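Long-range contacts in Ton_1535 (Thermococcus onnurineus, PDB 3ZPJ), which is of unknown function but folds as an all-helical alpha-solenoid, a superhelical array of the kind that often serves as a scaffold for binding partners: residues S118-H123 and L134-I139; A318-L323 and K334-I339; V210-L215 and E247-L252; Q34-I39 and P54-D59. All coordinates share one frame; numbering follows the deposited sequence.

Contact 1. Residues S118-H123 and L134-I139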
loop_
_atom_site.group_PDB
_atom_site.type_symbol
_atom_site.label_atom_id
_atom_site.label_comp_id
_atom_site.label_asym_id
_atom_site.label_seq_id
_atom_site.Cartn_x
_atom_site.Cartn_y
_atom_site.Cartn_z
ATOM N N SER A 118 -0.565 -1.021 18.453
ATOM C CA SER A 118 -0.417 -0.528 17.085
ATOM C C SER A 118 0.860 -1.065 16.448
ATOM O O SER A 118 0.939 -1.171 15.226
ATOM C CB SER A 118 -0.470 1.005 17.036
ATOM O OG SER A 118 0.290 1.569 18.085
ATOM N N THR A 119 1.851 -1.389 17.281
ATOM C CA THR A 119 3.105 -2.004 16.846
ATOM C C THR A 119 2.801 -3.418 16.381
ATOM O O THR A 119 3.256 -3.873 15.328
ATOM C CB THR A 119 4.146 -2.078 18.014
ATOM O OG1 THR A 119 4.625 -0.769 18.323
ATOM C CG2 THR A 119 5.346 -2.951 17.641
ATOM N N LEU A 120 2.025 -4.109 17.195
ATOM C CA LEU A 120 1.584 -5.454 16.899
ATOM C C LEU A 120 0.712 -5.451 15.652
ATOM O O LEU A 120 0.839 -6.319 14.796
ATOM C CB LEU A 120 0.824 -5.977 18.105
ATOM C CG LEU A 120 -0.169 -7.135 18.125
ATOM C CD1 LEU A 120 0.260 -8.315 17.303
ATOM C CD2 LEU A 120 -0.335 -7.543 19.599
ATOM N N ALA A 121 -0.168 -4.466 15.548
ATOM C CA ALA A 121 -0.951 -4.304 14.333
ATOM C C ALA A 121 -0.028 -4.086 13.131
ATOM O O ALA A 121 -0.275 -4.597 12.039
ATOM C CB ALA A 121 -1.907 -3.141 14.475
ATOM N N TYR A 122 1.035 -3.313 13.327
ATOM C CA TYR A 122 1.951 -3.052 12.229
ATOM C C TYR A 122 2.608 -4.352 11.805
ATOM O O TYR A 122 2.751 -4.607 10.598
ATOM C CB TYR A 122 3.002 -2.011 12.607
ATOM C CG TYR A 122 4.159 -1.949 11.636
ATOM C CD1 TYR A 122 4.037 -1.269 10.433
ATOM C CD2 TYR A 122 5.368 -2.578 11.915
ATOM C CE1 TYR A 122 5.077 -1.212 9.536
ATOM C CE2 TYR A 122 6.411 -2.539 11.012
ATOM C CZ TYR A 122 6.262 -1.839 9.830
ATOM O OH TYR A 122 7.300 -1.771 8.928
ATOM N N HIS A 123 2.973 -5.191 12.789
ATOM C CA HIS A 123 3.567 -6.493 12.466
ATOM C C HIS A 123 2.594 -7.443 11.774
ATOM O O HIS A 123 2.978 -8.170 10.847
ATOM C CB HIS A 123 4.273 -7.118 13.665
ATOM C CG HIS A 123 5.541 -6.411 14.013
ATOM N ND1 HIS A 123 6.727 -6.649 13.350
ATOM C CD2 HIS A 123 5.800 -5.427 14.904
ATOM C CE1 HIS A 123 7.663 -5.854 13.834
ATOM N NE2 HIS A 123 7.130 -5.103 14.776
ATOM N N LEU A 134 -5.925 -4.260 10.767
ATOM C CA LEU A 134 -6.902 -3.185 10.953
ATOM C C LEU A 134 -7.680 -3.339 12.249
ATOM O O LEU A 134 -7.897 -2.372 12.985
ATOM C CB LEU A 134 -7.900 -3.144 9.806
ATOM C CG LEU A 134 -7.515 -2.330 8.580
ATOM C CD1 LEU A 134 -8.711 -2.262 7.649
ATOM C CD2 LEU A 134 -7.080 -0.942 9.008
ATOM N N GLU A 135 -8.114 -4.557 12.506
ATOM C CA GLU A 135 -8.911 -4.821 13.682
ATOM C C GLU A 135 -8.126 -4.392 14.922
ATOM O O GLU A 135 -8.656 -3.752 15.816
ATOM C CB GLU A 135 -9.271 -6.303 13.746
ATOM C CG GLU A 135 -10.231 -6.670 14.871
ATOM C CD GLU A 135 -10.433 -8.181 15.013
ATOM O OE1 GLU A 135 -9.703 -8.960 14.354
ATOM O OE2 GLU A 135 -11.332 -8.589 15.784
ATOM N N ILE A 136 -6.838 -4.706 14.934
ATOM C CA ILE A 136 -6.001 -4.404 16.066
ATOM C C ILE A 136 -5.672 -2.915 16.136
ATOM O O ILE A 136 -5.663 -2.324 17.226
ATOM C CB ILE A 136 -4.724 -5.254 16.031
ATOM C CG1 ILE A 136 -5.091 -6.736 16.126
ATOM C CG2 ILE A 136 -3.756 -4.841 17.141
ATOM C CD1 ILE A 136 -6.002 -7.073 17.293
ATOM N N PHE A 137 -5.432 -2.302 14.978
ATOM C CA PHE A 137 -5.215 -0.859 14.947
ATOM C C PHE A 137 -6.417 -0.155 15.567
ATOM O O PHE A 137 -6.265 0.814 16.301
ATOM C CB PHE A 137 -5.000 -0.344 13.515
ATOM C CG PHE A 137 -3.560 -0.321 13.072
ATOM C CD1 PHE A 137 -2.618 0.441 13.757
ATOM C CD2 PHE A 137 -3.154 -1.022 11.938
ATOM C CE1 PHE A 137 -1.288 0.497 13.339
ATOM C CE2 PHE A 137 -1.820 -0.981 11.510
ATOM C CZ PHE A 137 -0.880 -0.217 12.211
ATOM N N ASN A 138 -7.613 -0.654 15.264
ATOM C CA ASN A 138 -8.833 -0.042 15.754
ATOM C C ASN A 138 -9.016 -0.221 17.248
ATOM O O ASN A 138 -9.481 0.689 17.926
ATOM C CB ASN A 138 -10.048 -0.578 15.002
ATOM C CG ASN A 138 -10.309 0.194 13.727
ATOM O OD1 ASN A 138 -9.963 -0.251 12.637
ATOM N ND2 ASN A 138 -10.878 1.372 13.863
ATOM N N ILE A 139 -8.666 -1.402 17.750
ATOM C CA ILE A 139 -8.650 -1.640 19.187
ATOM C C ILE A 139 -7.603 -0.717 19.824
ATOM O O ILE A 139 -7.860 -0.102 20.868
ATOM C CB ILE A 139 -8.293 -3.099 19.541
ATOM C CG1 ILE A 139 -9.166 -4.088 18.769
ATOM C CG2 ILE A 139 -8.426 -3.338 21.044
ATOM C CD1 ILE A 139 -10.617 -3.745 18.755
#

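Contact 2. Residues A318-L323 and K334-I339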
loop_
_atom_site.group_PDB
_atom_site.type_symbol
_atom_site.label_atom_id
_atom_site.label_comp_id
_atom_site.label_asym_id
_atom_site.label_seq_id
_atom_site.Cartn_x
_atom_site.Cartn_y
_atom_site.Cartn_z
ATOM N N ALA A 318 -19.374 10.639 -20.712
ATOM C CA ALA A 318 -18.151 11.237 -20.179
ATOM C C ALA A 318 -17.301 11.864 -21.278
ATOM O O ALA A 318 -16.906 13.027 -21.188
ATOM C CB ALA A 318 -17.340 10.200 -19.421
ATOM N N ILE A 319 -17.033 11.088 -22.321
ATOM C CA ILE A 319 -16.247 11.582 -23.440
ATOM C C ILE A 319 -16.880 12.842 -24.013
ATOM O O ILE A 319 -16.189 13.814 -24.315
ATOM C CB ILE A 319 -16.127 10.522 -24.546
ATOM C CG1 ILE A 319 -15.259 9.353 -24.070
ATOM C CG2 ILE A 319 -15.572 11.141 -25.825
ATOM C CD1 ILE A 319 -15.340 8.119 -24.979
ATOM N N ALA A 320 -18.202 12.826 -24.133
ATOM C CA ALA A 320 -18.915 13.937 -24.743
ATOM C C ALA A 320 -18.871 15.181 -23.865
ATOM O O ALA A 320 -18.770 16.293 -24.376
ATOM C CB ALA A 320 -20.347 13.551 -25.055
ATOM N N LEU A 321 -18.945 15.001 -22.551
ATOM C CA LEU A 321 -18.858 16.138 -21.640
ATOM C C LEU A 321 -17.486 16.792 -21.734
ATOM O O LEU A 321 -17.374 18.021 -21.799
ATOM C CB LEU A 321 -19.115 15.714 -20.195
ATOM C CG LEU A 321 -20.497 15.168 -19.843
ATOM C CD1 LEU A 321 -20.565 14.902 -18.348
ATOM C CD2 LEU A 321 -21.606 16.113 -20.287
ATOM N N GLU A 322 -16.446 15.964 -21.733
ATOM C CA GLU A 322 -15.086 16.464 -21.830
ATOM C C GLU A 322 -14.905 17.227 -23.133
ATOM O O GLU A 322 -14.280 18.286 -23.160
ATOM C CB GLU A 322 -14.078 15.326 -21.763
ATOM C CG GLU A 322 -12.651 15.821 -21.677
ATOM C CD GLU A 322 -12.376 16.558 -20.381
ATOM O OE1 GLU A 322 -13.006 16.203 -19.358
ATOM O OE2 GLU A 322 -11.529 17.481 -20.382
ATOM N N LEU A 323 -15.449 16.681 -24.213
ATOM C CA LEU A 323 -15.440 17.390 -25.484
ATOM C C LEU A 323 -15.947 18.815 -25.298
ATOM O O LEU A 323 -15.271 19.758 -25.672
ATOM C CB LEU A 323 -16.261 16.653 -26.543
ATOM C CG LEU A 323 -15.513 15.538 -27.272
ATOM C CD1 LEU A 323 -16.302 15.039 -28.469
ATOM C CD2 LEU A 323 -14.144 16.017 -27.711
ATOM N N LYS A 334 -23.148 13.763 -32.623
ATOM C CA LYS A 334 -23.165 12.377 -33.070
ATOM C C LYS A 334 -22.976 11.432 -31.889
ATOM O O LYS A 334 -23.638 10.398 -31.785
ATOM C CB LYS A 334 -22.050 12.146 -34.089
ATOM C CG LYS A 334 -21.642 13.392 -34.869
ATOM C CD LYS A 334 -20.747 13.033 -36.056
ATOM C CE LYS A 334 -20.642 14.182 -37.057
ATOM N NZ LYS A 334 -21.952 14.506 -37.710
ATOM N N ILE A 335 -22.071 11.800 -30.995
ATOM C CA ILE A 335 -21.743 10.959 -29.860
ATOM C C ILE A 335 -22.938 10.830 -28.933
ATOM O O ILE A 335 -23.254 9.741 -28.459
ATOM C CB ILE A 335 -20.535 11.519 -29.098
ATOM C CG1 ILE A 335 -19.269 11.324 -29.925
ATOM C CG2 ILE A 335 -20.397 10.865 -27.729
ATOM C CD1 ILE A 335 -17.991 11.700 -29.191
ATOM N N ILE A 336 -23.606 11.946 -28.685
ATOM C CA ILE A 336 -24.755 11.936 -27.800
ATOM C C ILE A 336 -25.855 11.046 -28.378
ATOM O O ILE A 336 -26.415 10.212 -27.665
ATOM C CB ILE A 336 -25.282 13.350 -27.560
ATOM C CG1 ILE A 336 -24.166 14.238 -27.004
ATOM C CG2 ILE A 336 -26.462 13.314 -26.602
ATOM C CD1 ILE A 336 -24.099 14.258 -25.514
ATOM N N GLU A 337 -26.137 11.217 -29.671
ATOM C CA GLU A 337 -27.116 10.390 -30.387
ATOM C C GLU A 337 -26.786 8.910 -30.237
ATOM O O GLU A 337 -27.675 8.057 -30.232
ATOM C CB GLU A 337 -27.131 10.725 -31.886
ATOM C CG GLU A 337 -27.517 12.156 -32.246
ATOM C CD GLU A 337 -27.606 12.383 -33.759
ATOM O OE1 GLU A 337 -27.341 11.434 -34.533
ATOM O OE2 GLU A 337 -27.946 13.513 -34.175
ATOM N N SER A 338 -25.491 8.627 -30.131
ATOM C CA SER A 338 -24.972 7.271 -30.030
ATOM C C SER A 338 -25.295 6.589 -28.703
ATOM O O SER A 338 -25.266 5.362 -28.618
ATOM C CB SER A 338 -23.452 7.288 -30.236
ATOM O OG SER A 338 -22.863 6.052 -29.891
ATOM N N ILE A 339 -25.578 7.374 -27.668
ATOM C CA ILE A 339 -25.829 6.799 -26.348
ATOM C C ILE A 339 -27.093 5.943 -26.383
ATOM O O ILE A 339 -28.178 6.451 -26.668
ATOM C CB ILE A 339 -25.970 7.880 -25.266
ATOM C CG1 ILE A 339 -24.757 8.819 -25.285
ATOM C CG2 ILE A 339 -26.145 7.240 -23.891
ATOM C CD1 ILE A 339 -24.860 9.982 -24.322
#

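Contact 3. Residues V210-L215 and E247-L252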
loop_
_atom_site.group_PDB
_atom_site.type_symbol
_atom_site.label_atom_id
_atom_site.label_comp_id
_atom_site.label_asym_id
_atom_site.label_seq_id
_atom_site.Cartn_x
_atom_site.Cartn_y
_atom_site.Cartn_z
ATOM N N VAL A 210 -3.002 4.434 -9.384
ATOM C CA VAL A 210 -2.224 3.260 -9.772
ATOM C C VAL A 210 -2.642 2.112 -8.849
ATOM O O VAL A 210 -2.040 1.889 -7.791
ATOM C CB VAL A 210 -0.725 3.538 -9.639
ATOM C CG1 VAL A 210 0.071 2.406 -10.246
ATOM C CG2 VAL A 210 -0.370 4.834 -10.340
ATOM N N TYR A 211 -3.689 1.405 -9.267
ATOM C CA TYR A 211 -4.428 0.492 -8.413
ATOM C C TYR A 211 -4.113 -0.957 -8.738
ATOM O O TYR A 211 -3.673 -1.707 -7.872
ATOM C CB TYR A 211 -5.931 0.727 -8.589
ATOM C CG TYR A 211 -6.791 0.046 -7.547
ATOM C CD1 TYR A 211 -7.032 0.655 -6.326
ATOM C CD2 TYR A 211 -7.381 -1.201 -7.792
ATOM C CE1 TYR A 211 -7.826 0.051 -5.371
ATOM C CE2 TYR A 211 -8.181 -1.821 -6.830
ATOM C CZ TYR A 211 -8.389 -1.174 -5.619
ATOM O OH TYR A 211 -9.157 -1.740 -4.636
ATOM N N ASP A 212 -4.358 -1.351 -9.984
ATOM C CA ASP A 212 -4.153 -2.736 -10.404
ATOM C C ASP A 212 -2.687 -3.131 -10.293
ATOM O O ASP A 212 -2.366 -4.217 -9.810
ATOM C CB ASP A 212 -4.656 -2.951 -11.834
ATOM C CG ASP A 212 -6.166 -2.724 -11.976
ATOM O OD1 ASP A 212 -6.616 -1.562 -11.846
ATOM O OD2 ASP A 212 -6.901 -3.705 -12.231
ATOM N N VAL A 213 -1.794 -2.251 -10.735
ATOM C CA VAL A 213 -0.369 -2.518 -10.585
ATOM C C VAL A 213 0.236 -1.777 -9.393
ATOM O O VAL A 213 1.445 -1.593 -9.330
ATOM C CB VAL A 213 0.440 -2.142 -11.844
ATOM C CG1 VAL A 213 -0.047 -2.919 -13.066
ATOM C CG2 VAL A 213 0.365 -0.653 -12.081
ATOM N N GLY A 214 -0.590 -1.376 -8.437
ATOM C CA GLY A 214 -0.087 -0.641 -7.291
ATOM C C GLY A 214 0.718 -1.432 -6.268
ATOM O O GLY A 214 0.385 -1.443 -5.083
ATOM N N LEU A 215 1.762 -2.117 -6.719
ATOM C CA LEU A 215 2.672 -2.786 -5.805
ATOM C C LEU A 215 3.365 -1.732 -4.960
ATOM O O LEU A 215 3.669 -0.644 -5.443
ATOM C CB LEU A 215 3.705 -3.619 -6.559
ATOM C CG LEU A 215 3.085 -4.782 -7.336
ATOM C CD1 LEU A 215 4.179 -5.626 -7.967
ATOM C CD2 LEU A 215 2.157 -5.644 -6.465
ATOM N N GLU A 247 0.635 0.762 -17.378
ATOM C CA GLU A 247 1.329 1.879 -18.001
ATOM C C GLU A 247 0.410 3.098 -18.091
ATOM O O GLU A 247 0.834 4.214 -17.806
ATOM C CB GLU A 247 1.935 1.470 -19.345
ATOM C CG GLU A 247 3.151 0.535 -19.197
ATOM C CD GLU A 247 3.675 -0.032 -20.518
ATOM O OE1 GLU A 247 2.974 0.049 -21.551
ATOM O OE2 GLU A 247 4.800 -0.570 -20.526
ATOM N N LEU A 248 -0.861 2.879 -18.425
ATOM C CA LEU A 248 -1.832 3.970 -18.482
ATOM C C LEU A 248 -2.088 4.620 -17.125
ATOM O O LEU A 248 -2.176 5.847 -17.026
ATOM C CB LEU A 248 -3.145 3.502 -19.106
ATOM C CG LEU A 248 -2.993 3.112 -20.579
ATOM C CD1 LEU A 248 -4.300 2.634 -21.196
ATOM C CD2 LEU A 248 -2.470 4.295 -21.347
ATOM N N GLU A 249 -2.219 3.799 -16.086
ATOM C CA GLU A 249 -2.409 4.313 -14.742
ATOM C C GLU A 249 -1.209 5.179 -14.372
ATOM O O GLU A 249 -1.356 6.241 -13.774
ATOM C CB GLU A 249 -2.614 3.163 -13.726
ATOM C CG GLU A 249 -3.907 2.370 -13.946
ATOM C CD GLU A 249 -4.190 1.304 -12.872
ATOM O OE1 GLU A 249 -3.232 0.675 -12.364
ATOM O OE2 GLU A 249 -5.390 1.081 -12.564
ATOM N N VAL A 250 -0.017 4.738 -14.755
ATOM C CA VAL A 250 1.174 5.506 -14.446
ATOM C C VAL A 250 1.183 6.823 -15.208
ATOM O O VAL A 250 1.486 7.872 -14.641
ATOM C CB VAL A 250 2.455 4.707 -14.707
ATOM C CG1 VAL A 250 3.646 5.641 -14.857
ATOM C CG2 VAL A 250 2.689 3.757 -13.560
ATOM N N ALA A 251 0.819 6.776 -16.484
ATOM C CA ALA A 251 0.749 7.997 -17.280
ATOM C C ALA A 251 -0.222 8.970 -16.610
ATOM O O ALA A 251 0.027 10.169 -16.546
ATOM C CB ALA A 251 0.309 7.690 -18.694
ATOM N N LEU A 252 -1.318 8.437 -16.090
ATOM C CA LEU A 252 -2.334 9.263 -15.459
ATOM C C LEU A 252 -1.785 9.932 -14.192
ATOM O O LEU A 252 -2.076 11.090 -13.898
ATOM C CB LEU A 252 -3.568 8.416 -15.133
ATOM C CG LEU A 252 -4.799 9.170 -14.635
ATOM C CD1 LEU A 252 -5.148 10.303 -15.601
ATOM C CD2 LEU A 252 -5.955 8.206 -14.482
#

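Contact 4. Residues Q34-I39 and P54-D59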
loop_
_atom_site.group_PDB
_atom_site.type_symbol
_atom_site.label_atom_id
_atom_site.label_comp_id
_atom_site.label_asym_id
_atom_site.label_seq_id
_atom_site.Cartn_x
_atom_site.Cartn_y
_atom_site.Cartn_z
ATOM N N GLN A 34 15.258 -8.227 16.989
ATOM C CA GLN A 34 15.342 -7.556 15.695
ATOM C C GLN A 34 16.496 -8.089 14.859
ATOM O O GLN A 34 16.334 -8.427 13.692
ATOM C CB GLN A 34 15.583 -6.052 15.889
ATOM C CG GLN A 34 14.431 -5.282 16.483
ATOM C CD GLN A 34 13.375 -4.953 15.456
ATOM O OE1 GLN A 34 13.314 -5.578 14.392
ATOM N NE2 GLN A 34 12.535 -3.960 15.762
ATOM N N VAL A 35 17.678 -8.134 15.453
ATOM C CA VAL A 35 18.838 -8.553 14.703
ATOM C C VAL A 35 18.683 -10.015 14.321
ATOM O O VAL A 35 18.826 -10.378 13.147
ATOM C CB VAL A 35 20.125 -8.325 15.499
ATOM C CG1 VAL A 35 21.310 -8.962 14.797
ATOM C CG2 VAL A 35 20.350 -6.840 15.673
ATOM N N LEU A 36 18.368 -10.849 15.310
ATOM C CA LEU A 36 18.276 -12.284 15.076
ATOM C C LEU A 36 17.306 -12.565 13.939
ATOM O O LEU A 36 17.635 -13.287 12.994
ATOM C CB LEU A 36 17.871 -13.027 16.348
ATOM C CG LEU A 36 18.930 -13.061 17.455
ATOM C CD1 LEU A 36 18.313 -13.468 18.785
ATOM C CD2 LEU A 36 20.060 -14.004 17.093
ATOM N N THR A 37 16.132 -11.946 14.000
ATOM C CA THR A 37 15.101 -12.223 13.009
ATOM C C THR A 37 15.428 -11.694 11.607
ATOM O O THR A 37 15.000 -12.271 10.615
ATOM C CB THR A 37 13.699 -11.756 13.473
ATOM O OG1 THR A 37 13.751 -10.395 13.886
ATOM C CG2 THR A 37 13.217 -12.598 14.638
ATOM N N LYS A 38 16.198 -10.610 11.540
ATOM C CA LYS A 38 16.595 -9.996 10.274
ATOM C C LYS A 38 17.640 -10.847 9.565
ATOM O O LYS A 38 17.737 -10.849 8.341
ATOM C CB LYS A 38 17.159 -8.600 10.536
ATOM C CG LYS A 38 17.159 -7.661 9.338
ATOM C CD LYS A 38 17.479 -6.235 9.790
ATOM C CE LYS A 38 16.518 -5.790 10.897
ATOM N NZ LYS A 38 16.894 -4.491 11.515
ATOM N N ILE A 39 18.443 -11.551 10.349
ATOM C CA ILE A 39 19.350 -12.543 9.806
ATOM C C ILE A 39 18.593 -13.710 9.171
ATOM O O ILE A 39 18.901 -14.136 8.060
ATOM C CB ILE A 39 20.256 -13.083 10.896
ATOM C CG1 ILE A 39 21.209 -11.981 11.357
ATOM C CG2 ILE A 39 21.006 -14.317 10.398
ATOM C CD1 ILE A 39 22.325 -12.482 12.222
ATOM N N PRO A 54 16.277 -22.610 12.216
ATOM C CA PRO A 54 15.633 -23.101 13.436
ATOM C C PRO A 54 16.390 -22.704 14.696
ATOM O O PRO A 54 15.757 -22.307 15.680
ATOM C CB PRO A 54 15.671 -24.626 13.254
ATOM C CG PRO A 54 15.689 -24.823 11.784
ATOM C CD PRO A 54 16.598 -23.721 11.302
ATOM N N SER A 55 17.716 -22.814 14.665
ATOM C CA SER A 55 18.531 -22.480 15.829
ATOM C C SER A 55 18.447 -20.996 16.214
ATOM O O SER A 55 18.446 -20.644 17.398
ATOM C CB SER A 55 19.983 -22.868 15.590
ATOM O OG SER A 55 20.771 -22.485 16.701
ATOM N N ILE A 56 18.387 -20.131 15.212
ATOM C CA ILE A 56 18.294 -18.706 15.454
ATOM C C ILE A 56 16.929 -18.322 16.031
ATOM O O ILE A 56 16.846 -17.526 16.974
ATOM C CB ILE A 56 18.499 -17.905 14.162
ATOM C CG1 ILE A 56 19.844 -18.241 13.522
ATOM C CG2 ILE A 56 18.415 -16.423 14.453
ATOM C CD1 ILE A 56 20.065 -17.536 12.194
ATOM N N MET A 57 15.864 -18.865 15.446
ATOM C CA MET A 57 14.511 -18.599 15.939
ATOM C C MET A 57 14.362 -19.056 17.397
ATOM O O MET A 57 13.751 -18.362 18.215
ATOM C CB MET A 57 13.459 -19.261 15.046
ATOM C CG MET A 57 13.255 -18.577 13.699
ATOM S SD MET A 57 12.846 -16.831 13.767
ATOM C CE MET A 57 12.018 -16.686 12.213
ATOM N N GLU A 58 14.938 -20.211 17.723
ATOM C CA GLU A 58 15.018 -20.661 19.115
ATOM C C GLU A 58 15.685 -19.624 20.022
ATOM O O GLU A 58 15.260 -19.425 21.157
ATOM C CB GLU A 58 15.784 -21.983 19.232
ATOM C CG GLU A 58 15.038 -23.231 18.798
ATOM C CD GLU A 58 15.912 -24.484 18.925
ATOM O OE1 GLU A 58 17.157 -24.346 18.999
ATOM O OE2 GLU A 58 15.360 -25.606 18.961
ATOM N N ASP A 59 16.746 -18.985 19.538
ATOM C CA ASP A 59 17.460 -18.006 20.354
ATOM C C ASP A 59 16.614 -16.766 20.577
ATOM O O ASP A 59 16.558 -16.219 21.686
ATOM C CB ASP A 59 18.772 -17.615 19.697
ATOM C CG ASP A 59 19.772 -18.725 19.720
ATOM O OD1 ASP A 59 19.583 -19.685 20.502
ATOM O OD2 ASP A 59 20.749 -18.633 18.954
#

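Contact 1. Residues S118-H123 and L134-I139
The ring of Phe137 carries the methyl of Ala121 on one face. Ala121 CB sits 3.4 Å from the ring centroid and 8° off the ring normal, a CH-pi contact over the ring centre. Ser118 O and Tyr122 N approach the far end of the ring obliquely. The motif is an antiparallel helix pair of the alpha-solenoid, formed by helices 110-126 and 130-146. The axes of segments 118-123 and 134-139 run at 170° and approach to 8.2 Å, a tight spacing that the small Ala121 permits. Phe137 chi1 of -91° turns the ring so that one face meets the Ala121 methyl. Ile136 closes the other flank with its CG2 branch, which is anti to the backbone N and reaches Ala121 CB at 3.7 Å. An alanine in place of Phe137 would probably lose the CH-pi contact and loosen the seam toward Leu164 and Leu165 of helix 151-170, which the ring also touches. Leu120 leans on helix 90-104, where Ile101 also meets Ile136. Ser118 OG bonds back to Met115 O and Gly114 O in its own helix. The carbonyl of Ser118 accepts the helical bond from Tyr122 N, and its O lies 3.4 Å from Phe137 CE1.

Contact 2. Residues A318-L323 and K334-I339
Ile335 and Ala320 carry most of this contact, and Ile336 adds the next largest share. Helices 309-325 and 332-338 form an antiparallel pair near the C-terminal end of the solenoid. Their short segments cross at -157°, with the axes 9.7 Å apart at closest approach. Ile335 and Ala320 face each other directly, and their CA atoms are 6.6 Å apart.

Ile335 uses two branches. Its CG2 is anti to the backbone N and meets Ala320 CB at 3.8 Å. Its CG1 arm is extended, with chi2 at -173°, and carries CD1 further along the partner helix. There CD1 touches Leu323 CD1 at 3.8 Å, tip to tip, with the two side chains crossing at about a right angle. Ile319 CG2 lies at 4.2 Å from the same Ile335 CD1, and this pair also crosses at about a right angle. The end of Ile335 therefore rests between two side chains one helical turn apart.

Ala320 CB has a second neighbour. Ile336 CD1 reaches it at 3.8 Å, although Ile336 CB does not point at the partner helix. Its chi2 of -91° swings the terminal methyl back to the alanine. One small methyl thus meets two isoleucines.

The surroundings are helical on both flanks. Ile319 and Leu323 pack on helix 296-303 through Leu300 and Leu296. Ile336 also touches Ala348 and Leu349 of helix 342-351.

All four touching pairs are carbon to carbon. Such a contact implies cohesion by hydrophobic burial and fit of shape, with little directional control.

Contact 3. Residues V210-L215 and E247-L252
Glu249 OE1 takes the backbone N-H of Tyr211 at 3.2 Å. The bond is bent, with an N-H...O angle of 136°, and the donor stands 58° out of the carboxylate plane. Asp212 N gives a second, weak bond to the same Glu249 OE1 at 3.3 Å. One carboxylate oxygen thus gathers two successive N-H groups of the loop that leaves helix 194-209. A type I turn from Tyr211 to Gly214 presents them.

The other oxygen has an acidic neighbour. Glu249 OE2 and Asp212 OD1 are 3.0 Å apart, both acceptors, with the carboxylate planes turned 54° from each other. His285 of helix 280-293 makes a weak hydrogen bond to Asp212 OD1.

The Glu249 chain runs extended beyond CG, so it spans from helix 240-256 to the turn. Val213 CG2 packs 3.8 Å from Glu249 OE1. Val210 packs beside the base of Glu249: its CG2 rests 3.8 Å from Glu249 O, and its CG1 comes to 4.4 Å from Val250 CG2. Val213 and Val250 both lean on Ile234 of helix 227-237. Ser174 binds Val210 O and Gly214 by hydrogen bonds on the side of helix 174-190.

An alanine in place of Glu249 would probably leave the Tyr211 and Asp212 N-H groups without this acceptor and weaken the tie between turn and helix.

Glu249 is buried, and its carboxylate lies close to that of Asp212. This would favour a raised pKa, and one of the two acids may hold a proton; the two N-H donors, and perhaps His285, would offset part of the charge.

Contact 4. Residues Q34-I39 and P54-D59
Ile56 and Leu36 meet most broadly here. Ile56 CG2, anti to the backbone N, reaches across to Leu36 and lies 3.5 Å from its backbone O. The same methyl is 3.9 Å from Leu36 CB, so it rests on the base of the leucine. The two side chains cross obliquely. The other branch of Ile56 runs out extended and places CD1 3.8 Å from Ile39 CG2, where the chains cross at about a right angle. Ile56 therefore straddles one turn of helix 29-45, with a methyl for each of Leu36 and Ile39. Leu36 reaches the other way with CD1, which ends 4.1 Å from the backbone C of Asp59.

On one flank Thr37 CG2 faces Met57 SD at a loose 4.3 Å. Met57 CB points away from the partner helix, and the folded chain (chi1 -73°, chi2 -55°) brings the sulfur back. Thr37 OG1 is held by Val33 O of its own helix, an arrangement consistent with CG2 facing Met57.

The segments form an antiparallel helix hairpin of the solenoid, crossing at -162° with axes 9.2 Å apart. Leu20 of helix 16-22 covers Leu36, Ile39 and Ile56 together. Across the Thr37 flank, helix 70-86 brings Thr83 to both Thr37 and Met57. The pair is thus sandwiched between the helix before it and the helix after it.

All four contacts are mainly buried, though in contact 3 Tyr211 and Asp212 lie at the surface. No two of the four share a helix. Contacts 1, 2 and 4 each join helices consecutive in the chain, run antiparallel and rely on apolar packing. Contact 1 has the closest axes and the only aromatic ring at work; contacts 2 and 4 use branched aliphatic chains at wider spacing. Contact 3 differs: it ties a loop to a helix farther along the chain, by a carboxylate that accepts backbone N-H groups. The contacts follow one another in the order 4, 1, 3, 2 without touching. Contacts 4 and 2 lie furthest apart, with centres about 62 Å from each other.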